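Local coordinates for protein small COPII coat GTPase SAR1 (Encephalitozoon cuniculi, PDB 6VS4) that is a small GTPase of the ADP-ribosylation factor family, probably associated with the COPII coat, and binds guanosine-5'-diphosphate, at residues L144-D149 with V191-G196; E22-V27 with A198-G203; G109-V114 with R207-L212; L43-D48 with Q86-G91. All coordinates share one frame; numbering follows the deposited sequence.

Interaction 1: residues L144-D149 with V191-G196. With GDP (guanosine-5'-diphosphate), chain D.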
# COMPACT_ATOMS: atom_id res chain seq x y z
N LEU A 144 -5.35 23.26 -23.18
CA LEU A 144 -4.35 22.80 -22.23
C LEU A 144 -3.02 23.45 -22.58
O LEU A 144 -2.41 23.11 -23.60
CB LEU A 144 -4.25 21.28 -22.22
CG LEU A 144 -5.56 20.53 -21.90
CD1 LEU A 144 -5.35 19.01 -21.86
CD2 LEU A 144 -6.13 21.03 -20.60
N MET A 145 -2.59 24.40 -21.77
CA MET A 145 -1.21 24.89 -21.87
C MET A 145 -0.34 23.86 -21.16
O MET A 145 -0.33 23.78 -19.92
CB MET A 145 -1.09 26.29 -21.26
CG MET A 145 -1.91 27.36 -21.99
SD MET A 145 -1.22 27.86 -23.58
CE MET A 145 -2.38 29.12 -24.10
N ASN A 146 0.36 23.05 -21.93
CA ASN A 146 1.05 21.87 -21.42
C ASN A 146 2.54 22.14 -21.28
O ASN A 146 3.08 23.10 -21.83
CB ASN A 146 0.81 20.67 -22.35
CG ASN A 146 1.26 19.36 -21.75
OD1 ASN A 146 1.17 19.15 -20.54
ND2 ASN A 146 1.76 18.45 -22.59
N LYS A 147 3.21 21.25 -20.53
CA LYS A 147 4.65 21.28 -20.31
C LYS A 147 5.09 22.49 -19.48
O LYS A 147 6.21 22.98 -19.64
CB LYS A 147 5.43 21.23 -21.62
CG LYS A 147 5.01 20.10 -22.55
CD LYS A 147 6.13 19.73 -23.49
CE LYS A 147 5.68 18.76 -24.55
NZ LYS A 147 6.75 18.60 -25.56
N ILE A 148 4.24 22.95 -18.56
CA ILE A 148 4.62 24.09 -17.74
C ILE A 148 5.80 23.77 -16.84
O ILE A 148 6.47 24.70 -16.35
CB ILE A 148 3.42 24.59 -16.90
CG1 ILE A 148 3.03 23.54 -15.85
CG2 ILE A 148 2.25 24.98 -17.81
CD1 ILE A 148 1.86 23.96 -14.99
N ASP A 149 6.08 22.49 -16.60
CA ASP A 149 7.27 22.11 -15.83
C ASP A 149 8.56 22.57 -16.51
O ASP A 149 9.56 22.82 -15.83
CB ASP A 149 7.31 20.60 -15.60
CG ASP A 149 7.31 19.80 -16.90
OD1 ASP A 149 6.36 19.97 -17.70
OD2 ASP A 149 8.25 19.02 -17.13
N VAL A 191 -1.19 22.86 -17.25
CA VAL A 191 -1.00 21.48 -16.82
C VAL A 191 0.40 21.01 -17.18
O VAL A 191 1.09 21.59 -18.03
CB VAL A 191 -2.05 20.54 -17.45
CG1 VAL A 191 -3.47 20.91 -17.02
CG2 VAL A 191 -1.94 20.57 -18.97
N THR A 192 0.82 19.93 -16.52
CA THR A 192 1.95 19.09 -16.93
C THR A 192 1.37 17.69 -17.06
O THR A 192 1.13 17.01 -16.06
CB THR A 192 3.11 19.11 -15.94
OG1 THR A 192 3.76 20.39 -15.96
CG2 THR A 192 4.13 18.04 -16.30
N ILE A 193 1.13 17.28 -18.31
CA ILE A 193 0.39 16.05 -18.55
C ILE A 193 1.20 14.84 -18.09
O ILE A 193 0.63 13.84 -17.67
CB ILE A 193 0.01 15.98 -20.04
CG1 ILE A 193 -1.10 17.00 -20.31
CG2 ILE A 193 -0.45 14.58 -20.43
CD1 ILE A 193 -1.45 17.16 -21.78
N THR A 194 2.53 14.93 -18.13
CA THR A 194 3.38 13.81 -17.75
C THR A 194 3.63 13.69 -16.24
O THR A 194 4.26 12.72 -15.82
CB THR A 194 4.73 13.89 -18.46
OG1 THR A 194 5.29 15.19 -18.26
CG2 THR A 194 4.54 13.63 -19.95
N SER A 195 3.22 14.67 -15.43
CA SER A 195 3.44 14.52 -14.00
C SER A 195 2.44 13.53 -13.40
O SER A 195 1.34 13.31 -13.93
CB SER A 195 3.32 15.87 -13.29
OG SER A 195 1.97 16.23 -13.09
N GLY A 196 2.83 12.94 -12.27
CA GLY A 196 1.95 12.00 -11.60
C GLY A 196 0.75 12.67 -10.97
O GLY A 196 -0.34 12.08 -10.92
PB GDP D . 1.97 14.57 -30.05
O1B GDP D . 2.74 14.81 -31.36
O2B GDP D . 1.16 13.30 -30.09
O3B GDP D . 1.15 15.82 -29.74
O3A GDP D . 3.04 14.48 -28.88
PA GDP D . 3.40 13.39 -27.79
O1A GDP D . 4.12 12.26 -28.51
O2A GDP D . 2.22 13.01 -26.99
O5' GDP D . 4.50 14.10 -26.88
C5' GDP D . 5.81 14.50 -27.35
C4' GDP D . 6.78 14.50 -26.19
O4' GDP D . 6.36 15.48 -25.21
C3' GDP D . 6.92 13.17 -25.45
O3' GDP D . 8.28 12.82 -25.26
C2' GDP D . 6.21 13.43 -24.12
O2' GDP D . 6.79 12.67 -23.07
C1' GDP D . 6.49 14.92 -23.93
N9 GDP D . 5.56 15.60 -23.01
C8 GDP D . 4.19 15.60 -23.04
N7 GDP D . 3.66 16.30 -22.07
C5 GDP D . 4.74 16.79 -21.36
C6 GDP D . 4.81 17.58 -20.17
O6 GDP D . 3.87 18.07 -19.53
N1 GDP D . 6.11 17.81 -19.77
C2 GDP D . 7.23 17.37 -20.43
N2 GDP D . 8.41 17.69 -19.90
N3 GDP D . 7.18 16.63 -21.54
C4 GDP D . 5.92 16.37 -21.94
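V191 meets the end of strand 141-146 through its backbone. Its N gives an almost straight hydrogen bond to M145 O (3.0 Å). Its O receives a long, weak bond from I148 N and a C-H contact from N146 CA. T192 follows and works with its hydroxyl. T192 OG1 donates to D149 OD1 at 3.2 Å, coming from the anti side and 34° out of the carboxylate plane. The two oxygens of D149 grip the edge of the guanine. OD1 accepts from GDP N1 at 3.0 Å, and OD2 from GDP N2 at 3.1 Å. I193 N then donates to N146 OD1 at 2.9 Å, in the plane of that carbonyl, with a weak second bond to GDP O6. The I193 side chain crosses N146 at about a right angle, and its CG1 and CD1 pack against the N146 amide. N146 ND2 bonds A50 O and lies 2.9 Å from GDP N7. T194 packs against one face of the base. K147 runs its extended chain over the other, with CG 3.5 Å from GDP C6. K147 NZ bonds GDP O4' and N49 O and forms a salt bridge with D115. N146 to D149 fit the NKxD guanine-recognition motif of small GTPases, and T192 to T194 line the pocket beside it. Strand 141-146 runs between strands 109-115 and 186-190. L144 packs on L55 of helix 52-59 and on L205 and A208 of helix 204-223, while V191 rests on P204.

Interaction 2: residues E22-V27 with A198-G203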
# COMPACT_ATOMS: atom_id res chain seq x y z
N GLU A 22 -0.16 2.91 -9.43
CA GLU A 22 -1.11 2.32 -10.38
C GLU A 22 -2.54 2.59 -9.95
O GLU A 22 -3.40 2.91 -10.79
CB GLU A 22 -0.91 0.80 -10.48
CG GLU A 22 0.40 0.28 -10.97
CD GLU A 22 0.41 -1.24 -10.98
OE1 GLU A 22 1.38 -1.84 -10.46
OE2 GLU A 22 -0.57 -1.84 -11.47
N PHE A 23 -2.82 2.45 -8.65
CA PHE A 23 -4.15 2.70 -8.12
C PHE A 23 -4.56 4.15 -8.34
O PHE A 23 -5.66 4.44 -8.82
CB PHE A 23 -4.14 2.35 -6.63
CG PHE A 23 -5.49 2.24 -5.99
CD1 PHE A 23 -6.65 2.52 -6.69
CD2 PHE A 23 -5.59 1.85 -4.66
CE1 PHE A 23 -7.89 2.41 -6.09
CE2 PHE A 23 -6.82 1.73 -4.05
CZ PHE A 23 -7.97 2.01 -4.76
N TYR A 24 -3.64 5.08 -8.05
CA TYR A 24 -3.89 6.50 -8.26
C TYR A 24 -4.26 6.78 -9.71
O TYR A 24 -5.21 7.51 -9.99
CB TYR A 24 -2.64 7.27 -7.84
CG TYR A 24 -2.80 8.76 -7.62
CD1 TYR A 24 -3.04 9.27 -6.35
CD2 TYR A 24 -2.66 9.66 -8.68
CE1 TYR A 24 -3.16 10.64 -6.15
CE2 TYR A 24 -2.79 11.02 -8.49
CZ TYR A 24 -3.04 11.50 -7.22
OH TYR A 24 -3.17 12.86 -7.04
N GLU A 25 -3.55 6.15 -10.64
CA GLU A 25 -3.84 6.35 -12.06
C GLU A 25 -5.18 5.74 -12.44
O GLU A 25 -5.90 6.29 -13.28
CB GLU A 25 -2.72 5.78 -12.92
CG GLU A 25 -1.43 6.59 -12.85
CD GLU A 25 -0.22 5.81 -13.36
OE1 GLU A 25 -0.41 4.68 -13.85
OE2 GLU A 25 0.91 6.36 -13.29
N LYS A 26 -5.51 4.58 -11.86
CA LYS A 26 -6.76 3.91 -12.19
C LYS A 26 -7.96 4.77 -11.83
O LYS A 26 -8.93 4.85 -12.59
CB LYS A 26 -6.84 2.56 -11.46
CG LYS A 26 -8.09 1.75 -11.80
CD LYS A 26 -8.03 1.23 -13.23
CE LYS A 26 -9.17 0.28 -13.54
NZ LYS A 26 -10.46 0.97 -13.81
N VAL A 27 -7.89 5.47 -10.69
CA VAL A 27 -8.98 6.35 -10.28
C VAL A 27 -9.20 7.45 -11.31
O VAL A 27 -10.34 7.79 -11.65
CB VAL A 27 -8.70 6.94 -8.88
CG1 VAL A 27 -9.71 8.02 -8.55
CG2 VAL A 27 -8.76 5.84 -7.84
N ALA A 198 -0.88 15.00 -12.24
CA ALA A 198 -1.88 15.26 -13.27
C ALA A 198 -3.01 14.24 -13.26
O ALA A 198 -4.05 14.49 -13.88
CB ALA A 198 -1.21 15.31 -14.65
N ASN A 199 -2.84 13.11 -12.58
CA ASN A 199 -3.89 12.11 -12.41
C ASN A 199 -4.88 12.46 -11.30
O ASN A 199 -5.83 11.70 -11.07
CB ASN A 199 -3.28 10.74 -12.14
CG ASN A 199 -2.56 10.17 -13.35
OD1 ASN A 199 -3.18 9.78 -14.33
ND2 ASN A 199 -1.24 10.10 -13.26
N SER A 200 -4.68 13.57 -10.58
CA SER A 200 -5.59 13.96 -9.52
C SER A 200 -6.94 14.37 -10.09
O SER A 200 -7.01 15.26 -10.94
CB SER A 200 -5.00 15.10 -8.70
OG SER A 200 -6.00 15.71 -7.90
N ILE A 201 -8.02 13.74 -9.60
CA ILE A 201 -9.34 14.05 -10.14
C ILE A 201 -9.88 15.38 -9.67
O ILE A 201 -10.99 15.77 -10.07
CB ILE A 201 -10.36 12.93 -9.83
CG1 ILE A 201 -10.64 12.84 -8.33
CG2 ILE A 201 -9.84 11.59 -10.33
CD1 ILE A 201 -11.67 11.80 -8.02
N THR A 202 -9.12 16.13 -8.87
CA THR A 202 -9.41 17.53 -8.60
C THR A 202 -8.33 18.46 -9.15
O THR A 202 -8.37 19.66 -8.89
CB THR A 202 -9.60 17.78 -7.11
OG1 THR A 202 -8.39 17.44 -6.42
CG2 THR A 202 -10.76 16.96 -6.56
N GLY A 203 -7.35 17.92 -9.88
CA GLY A 203 -6.32 18.73 -10.48
C GLY A 203 -6.79 19.39 -11.76
O GLY A 203 -7.86 19.08 -12.32
O HOH W 1 0.40 8.75 -15.76
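The long N-terminal helix 9-33 meets the loop that leads into the last helix, 204-223, of this small GTPase fold. Y24, E25 and V27 of the helix touch N199, S200 and I201 of the loop, and the direct contact is van der Waals packing. Y24 has CG anti to its backbone N (chi1 -164°), which turns CG toward the loop. The Y24 and N199 side chains cross obliquely. N199 CB lies at the edge of the Y24 ring, near its plane, 3.7 Å from Y24 CD2. The ring and the N199 amide are almost perpendicular, with planes 87° apart. Further out, Y24 OH comes to 3.3 Å from S200 CB. V27 and I201 cross at about a right angle, with V27 CG1 4.0 Å from I201 CG2.

The loop is shaped by its own bonds. S200 OG accepts from T202 N at 3.3 Å, which makes an ST turn. A type I beta turn runs from S200 to G203, and G203 is the N-cap of helix 204-223. Q10 of a second subunit bonds Y24 O, N199 O and I201 N, so this junction is also part of the assembly interface. N199 ND2 bonds G196 O within the same loop. On the E25 side, N199 ND2 is 3.5 Å from E25 CG. A water accepts from N199 ND2 at 3.3 Å and donates weakly to E25 OE2.

Interaction 3: residues G109-V114 with R207-L212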
# COMPACT_ATOMS: atom_id res chain seq x y z
N GLY A 109 -16.83 18.16 -28.67
CA GLY A 109 -15.94 18.98 -27.89
C GLY A 109 -14.53 18.86 -28.41
O GLY A 109 -14.18 17.90 -29.11
N ILE A 110 -13.71 19.85 -28.06
CA ILE A 110 -12.34 19.92 -28.53
C ILE A 110 -11.41 20.09 -27.34
O ILE A 110 -11.68 20.87 -26.42
CB ILE A 110 -12.15 21.07 -29.55
CG1 ILE A 110 -12.88 20.72 -30.85
CG2 ILE A 110 -10.67 21.35 -29.78
CD1 ILE A 110 -13.16 21.89 -31.74
N VAL A 111 -10.32 19.33 -27.34
CA VAL A 111 -9.20 19.53 -26.44
C VAL A 111 -8.02 20.00 -27.29
O VAL A 111 -7.48 19.24 -28.10
CB VAL A 111 -8.86 18.24 -25.66
CG1 VAL A 111 -7.68 18.45 -24.74
CG2 VAL A 111 -10.08 17.81 -24.88
N PHE A 112 -7.65 21.27 -27.12
CA PHE A 112 -6.55 21.87 -27.87
C PHE A 112 -5.35 22.00 -26.94
O PHE A 112 -5.45 22.62 -25.88
CB PHE A 112 -6.96 23.23 -28.43
CG PHE A 112 -5.98 23.79 -29.42
CD1 PHE A 112 -4.89 24.53 -29.00
CD2 PHE A 112 -6.15 23.57 -30.78
CE1 PHE A 112 -3.98 25.04 -29.92
CE2 PHE A 112 -5.24 24.08 -31.71
CZ PHE A 112 -4.16 24.82 -31.28
N ILE A 113 -4.22 21.41 -27.34
CA ILE A 113 -3.04 21.30 -26.50
C ILE A 113 -1.90 22.13 -27.09
O ILE A 113 -1.62 22.04 -28.29
CB ILE A 113 -2.62 19.83 -26.34
CG1 ILE A 113 -3.80 19.02 -25.80
CG2 ILE A 113 -1.44 19.73 -25.40
CD1 ILE A 113 -3.46 17.57 -25.47
N VAL A 114 -1.23 22.91 -26.24
CA VAL A 114 -0.12 23.77 -26.64
C VAL A 114 1.10 23.43 -25.79
O VAL A 114 1.00 23.30 -24.56
CB VAL A 114 -0.48 25.26 -26.50
CG1 VAL A 114 0.73 26.15 -26.83
CG2 VAL A 114 -1.67 25.62 -27.36
N ARG A 207 -10.11 18.85 -13.96
CA ARG A 207 -11.11 19.91 -13.98
C ARG A 207 -11.37 20.41 -15.40
O ARG A 207 -12.48 20.85 -15.70
CB ARG A 207 -10.68 21.08 -13.09
CG ARG A 207 -10.77 20.78 -11.60
CD ARG A 207 -10.60 22.04 -10.77
NE ARG A 207 -9.74 23.02 -11.43
CZ ARG A 207 -8.46 23.22 -11.14
NH1 ARG A 207 -7.88 22.51 -10.19
NH2 ARG A 207 -7.77 24.14 -11.79
N ALA A 208 -10.36 20.31 -16.28
CA ALA A 208 -10.57 20.69 -17.67
C ALA A 208 -11.60 19.77 -18.33
O ALA A 208 -12.48 20.24 -19.07
CB ALA A 208 -9.25 20.66 -18.44
N PHE A 209 -11.53 18.47 -18.06
CA PHE A 209 -12.52 17.55 -18.62
C PHE A 209 -13.89 17.74 -17.99
O PHE A 209 -14.91 17.62 -18.67
CB PHE A 209 -12.05 16.11 -18.47
CG PHE A 209 -11.03 15.71 -19.49
CD1 PHE A 209 -11.43 15.32 -20.76
CD2 PHE A 209 -9.68 15.72 -19.18
CE1 PHE A 209 -10.49 14.95 -21.71
CE2 PHE A 209 -8.74 15.34 -20.12
CZ PHE A 209 -9.15 14.96 -21.39
N LYS A 210 -13.95 18.04 -16.69
CA LYS A 210 -15.25 18.30 -16.07
C LYS A 210 -15.88 19.57 -16.63
O LYS A 210 -17.09 19.62 -16.85
CB LYS A 210 -15.12 18.37 -14.54
N TRP A 211 -15.07 20.60 -16.88
CA TRP A 211 -15.60 21.81 -17.51
C TRP A 211 -16.10 21.52 -18.92
O TRP A 211 -17.19 21.94 -19.30
CB TRP A 211 -14.54 22.91 -17.53
CG TRP A 211 -14.99 24.19 -18.19
CD1 TRP A 211 -15.59 25.25 -17.58
CD2 TRP A 211 -14.86 24.53 -19.58
NE1 TRP A 211 -15.85 26.24 -18.51
CE2 TRP A 211 -15.42 25.82 -19.74
CE3 TRP A 211 -14.34 23.87 -20.69
CZ2 TRP A 211 -15.46 26.46 -20.98
CZ3 TRP A 211 -14.39 24.51 -21.92
CH2 TRP A 211 -14.94 25.80 -22.05
N LEU A 212 -15.32 20.77 -19.69
CA LEU A 212 -15.74 20.44 -21.06
C LEU A 212 -17.04 19.66 -21.06
O LEU A 212 -17.95 19.95 -21.84
CB LEU A 212 -14.63 19.66 -21.76
CG LEU A 212 -14.87 19.22 -23.21
CD1 LEU A 212 -14.85 20.42 -24.15
CD2 LEU A 212 -13.81 18.20 -23.61
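Strand 109-114 and helix 207-212 run nearly antiparallel, at 152° between their N-to-C directions. Their axes approach to 10.1 Å, a separation spanned by side chains. G109 and L212 are the nearest pair along the backbones, with their CA atoms 7.0 Å apart. This is the helix-on-sheet packing of the P-loop alpha/beta fold: the last helix, 204-223, lies on one face of the central sheet.

L212 carries most of the contact. Its CG is anti to the backbone N (chi1 180°), and its two methyls divide between backbone and side chain. CD1 settles on the strand backbone, 3.9 Å from I110 O and 4.2 Å from G109 CA. G109 has no side chain to stand between its CA and L212 CD1. CD2 meets V111, whose side chain crosses that of L212 at about a right angle. F209, one turn earlier, adds its ring to the same methyl of V111. The side-chain contacts are apolar, and the residues that touch are buried.

Around it, V111 also touches F44 on strand 40-47 and L144 on strand 141-146, while A208 rests on V142 and L144. The opposite face of the strand belongs to helix 122-135, where I110 packs on V132 and the ring of F112 meets Y129 edge-to-face. V111 CG2 is thus shared between two helix residues, 4.0 Å from L212 CD2 and 4.3 Å from F209 CE1.

Interaction 4: residues L43-D48 with Q86-G91. With GDP (guanosine-5'-diphosphate), chain D.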
# COMPACT_ATOMS: atom_id res chain seq x y z
N LEU A 43 -12.33 15.83 -30.01
CA LEU A 43 -11.18 16.03 -30.89
C LEU A 43 -10.01 16.55 -30.07
O LEU A 43 -10.13 17.59 -29.40
CB LEU A 43 -11.52 17.00 -32.02
CG LEU A 43 -11.99 16.40 -33.35
CD1 LEU A 43 -13.24 15.57 -33.17
CD2 LEU A 43 -12.23 17.52 -34.36
N PHE A 44 -8.88 15.85 -30.12
CA PHE A 44 -7.66 16.27 -29.46
C PHE A 44 -6.74 16.86 -30.52
O PHE A 44 -6.28 16.15 -31.42
CB PHE A 44 -6.99 15.10 -28.74
CG PHE A 44 -7.80 14.56 -27.59
CD1 PHE A 44 -8.90 13.75 -27.82
CD2 PHE A 44 -7.46 14.86 -26.29
CE1 PHE A 44 -9.65 13.25 -26.76
CE2 PHE A 44 -8.20 14.37 -25.23
CZ PHE A 44 -9.29 13.56 -25.47
N LEU A 45 -6.49 18.17 -30.43
CA LEU A 45 -5.91 18.92 -31.53
C LEU A 45 -4.72 19.73 -31.04
O LEU A 45 -4.56 20.00 -29.85
CB LEU A 45 -6.97 19.85 -32.15
CG LEU A 45 -8.27 19.17 -32.64
CD1 LEU A 45 -9.32 20.21 -33.01
CD2 LEU A 45 -8.03 18.23 -33.80
N GLY A 46 -3.88 20.13 -31.99
CA GLY A 46 -2.64 20.81 -31.69
C GLY A 46 -1.56 20.44 -32.67
O GLY A 46 -1.71 19.46 -33.41
N ILE A 47 -0.46 21.19 -32.71
CA ILE A 47 0.64 20.81 -33.60
C ILE A 47 1.36 19.63 -32.96
O ILE A 47 1.13 19.31 -31.79
CB ILE A 47 1.59 21.99 -33.88
CG1 ILE A 47 2.41 22.34 -32.64
CG2 ILE A 47 0.82 23.20 -34.41
CD1 ILE A 47 3.31 23.53 -32.81
N ASP A 48 2.21 18.95 -33.73
CA ASP A 48 2.90 17.77 -33.23
C ASP A 48 3.85 18.13 -32.08
O ASP A 48 4.34 19.26 -31.98
CB ASP A 48 3.70 17.11 -34.35
CG ASP A 48 4.68 18.07 -34.99
OD1 ASP A 48 4.23 18.99 -35.69
OD2 ASP A 48 5.90 17.91 -34.75
N GLN A 86 -10.65 11.38 -31.10
CA GLN A 86 -10.04 11.55 -32.40
C GLN A 86 -8.87 12.51 -32.24
O GLN A 86 -9.07 13.67 -31.87
CB GLN A 86 -11.06 12.08 -33.41
CG GLN A 86 -10.54 12.24 -34.83
CD GLN A 86 -10.56 10.93 -35.61
OE1 GLN A 86 -11.60 10.28 -35.73
NE2 GLN A 86 -9.40 10.54 -36.14
N VAL A 87 -7.65 12.03 -32.50
CA VAL A 87 -6.44 12.83 -32.33
C VAL A 87 -5.95 13.26 -33.70
O VAL A 87 -5.86 12.43 -34.62
CB VAL A 87 -5.36 12.03 -31.58
CG1 VAL A 87 -4.22 12.95 -31.18
CG2 VAL A 87 -5.96 11.33 -30.37
N ILE A 88 -5.62 14.54 -33.85
CA ILE A 88 -5.13 15.07 -35.12
C ILE A 88 -3.92 15.96 -34.87
O ILE A 88 -4.02 16.96 -34.16
CB ILE A 88 -6.21 15.87 -35.88
CG1 ILE A 88 -7.47 15.03 -36.07
CG2 ILE A 88 -5.66 16.30 -37.23
CD1 ILE A 88 -8.60 15.80 -36.72
N ASP A 89 -2.80 15.62 -35.50
CA ASP A 89 -1.62 16.48 -35.49
C ASP A 89 -1.85 17.56 -36.54
O ASP A 89 -1.82 17.29 -37.74
CB ASP A 89 -0.35 15.67 -35.80
CG ASP A 89 0.10 14.82 -34.62
OD1 ASP A 89 -0.28 15.13 -33.47
OD2 ASP A 89 0.84 13.84 -34.84
N LEU A 90 -2.08 18.80 -36.09
CA LEU A 90 -2.31 19.86 -37.05
C LEU A 90 -0.98 20.37 -37.62
O LEU A 90 0.10 20.06 -37.12
CB LEU A 90 -3.10 21.00 -36.40
CG LEU A 90 -4.51 20.62 -35.94
CD1 LEU A 90 -5.29 21.86 -35.54
CD2 LEU A 90 -5.26 19.86 -37.04
N GLY A 91 -1.09 21.22 -38.63
CA GLY A 91 0.10 21.81 -39.22
C GLY A 91 0.04 23.32 -39.27
O GLY A 91 0.96 24.00 -38.82
PB GDP D . 1.97 14.57 -30.05
O1B GDP D . 2.74 14.81 -31.36
O2B GDP D . 1.16 13.30 -30.09
O3B GDP D . 1.15 15.82 -29.74
O3A GDP D . 3.04 14.48 -28.88
PA GDP D . 3.40 13.39 -27.79
O1A GDP D . 4.12 12.26 -28.51
O2A GDP D . 2.22 13.01 -26.99
O5' GDP D . 4.50 14.10 -26.88
C5' GDP D . 5.81 14.50 -27.35
C4' GDP D . 6.78 14.50 -26.19
O4' GDP D . 6.36 15.48 -25.21
C3' GDP D . 6.92 13.17 -25.45
O3' GDP D . 8.28 12.82 -25.26
C2' GDP D . 6.21 13.43 -24.12
O2' GDP D . 6.79 12.67 -23.07
C1' GDP D . 6.49 14.92 -23.93
N9 GDP D . 5.56 15.60 -23.01
C8 GDP D . 4.19 15.60 -23.04
N7 GDP D . 3.66 16.30 -22.07
C5 GDP D . 4.74 16.79 -21.36
C6 GDP D . 4.81 17.58 -20.17
O6 GDP D . 3.87 18.07 -19.53
N1 GDP D . 6.11 17.81 -19.77
C2 GDP D . 7.23 17.37 -20.43
N2 GDP D . 8.41 17.69 -19.90
N3 GDP D . 7.18 16.63 -21.54
C4 GDP D . 5.92 16.37 -21.94
O HOH W 2 2.23 18.87 -37.23
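Q86 O takes two contacts from strand 40-47. F44 N donates a hydrogen bond to it at 2.8 Å, and L43 CA sends a C-H contact. F44 O repeats the pattern in the other direction. It accepts from I88 N at 3.0 Å, nearly along the C=O axis, and V87 CA brings a C-H to it. The two strands are parallel neighbours, with axes 4.6 Å apart and 17° between them.

The third bond is less regular. L90 N reaches G46 O at 2.8 Å from above the carbonyl plane, 36° out of it. At the backbone angles of G46 a side chain would jam against L45 O, which calls for glycine. L90 packs CB over G46 O.

L43, L45, Q86 and I88 point to one face of the sheet. L45 and I88 lie side by side, with L45 CD2 3.6 Å from I88 CB. F44 and V87 point to the other face, where both pack on V56 of helix 52-59. L45, on the face of I88, touches V132 of helix 122-135, as does L90.

Toward their C-terminal ends both segments approach the phosphates. D48 CA is 3.5 Å from GDP O1B, and D89 OD1 is 3.7 Å from the same oxygen. D89 OD1 is held by a salt bridge to K52, and D48 OD1 by one to R121. The side chain of D89 lies about 4 Å from a bound magnesium ion. G46 begins a sequence that fits the P-loop (Walker A), and D89 to G91 fit the start of the DxxG motif, the paired phosphate-side elements of small GTPases.

Overall arrangement
Interactions 1, 3 and 4 share the central sheet. Strands 83-90, 40-47, 109-115 and 141-146 lie next to each other in that order, so interaction 3 sits between the other two, its centre about 13 Å from each. Interactions 1 and 4 are about 17 Å apart and do not touch, yet both reach GDP, one at the base and one at the phosphates. Along the chain, interaction 4 closes before interactions 3 and 1 open, and interaction 1 is nested inside interaction 3. Interaction 2 encloses interactions 1 and 4 and crosses interaction 3. It adds the N-terminal helix to the loop after strand 186-190, which also holds half of interaction 1.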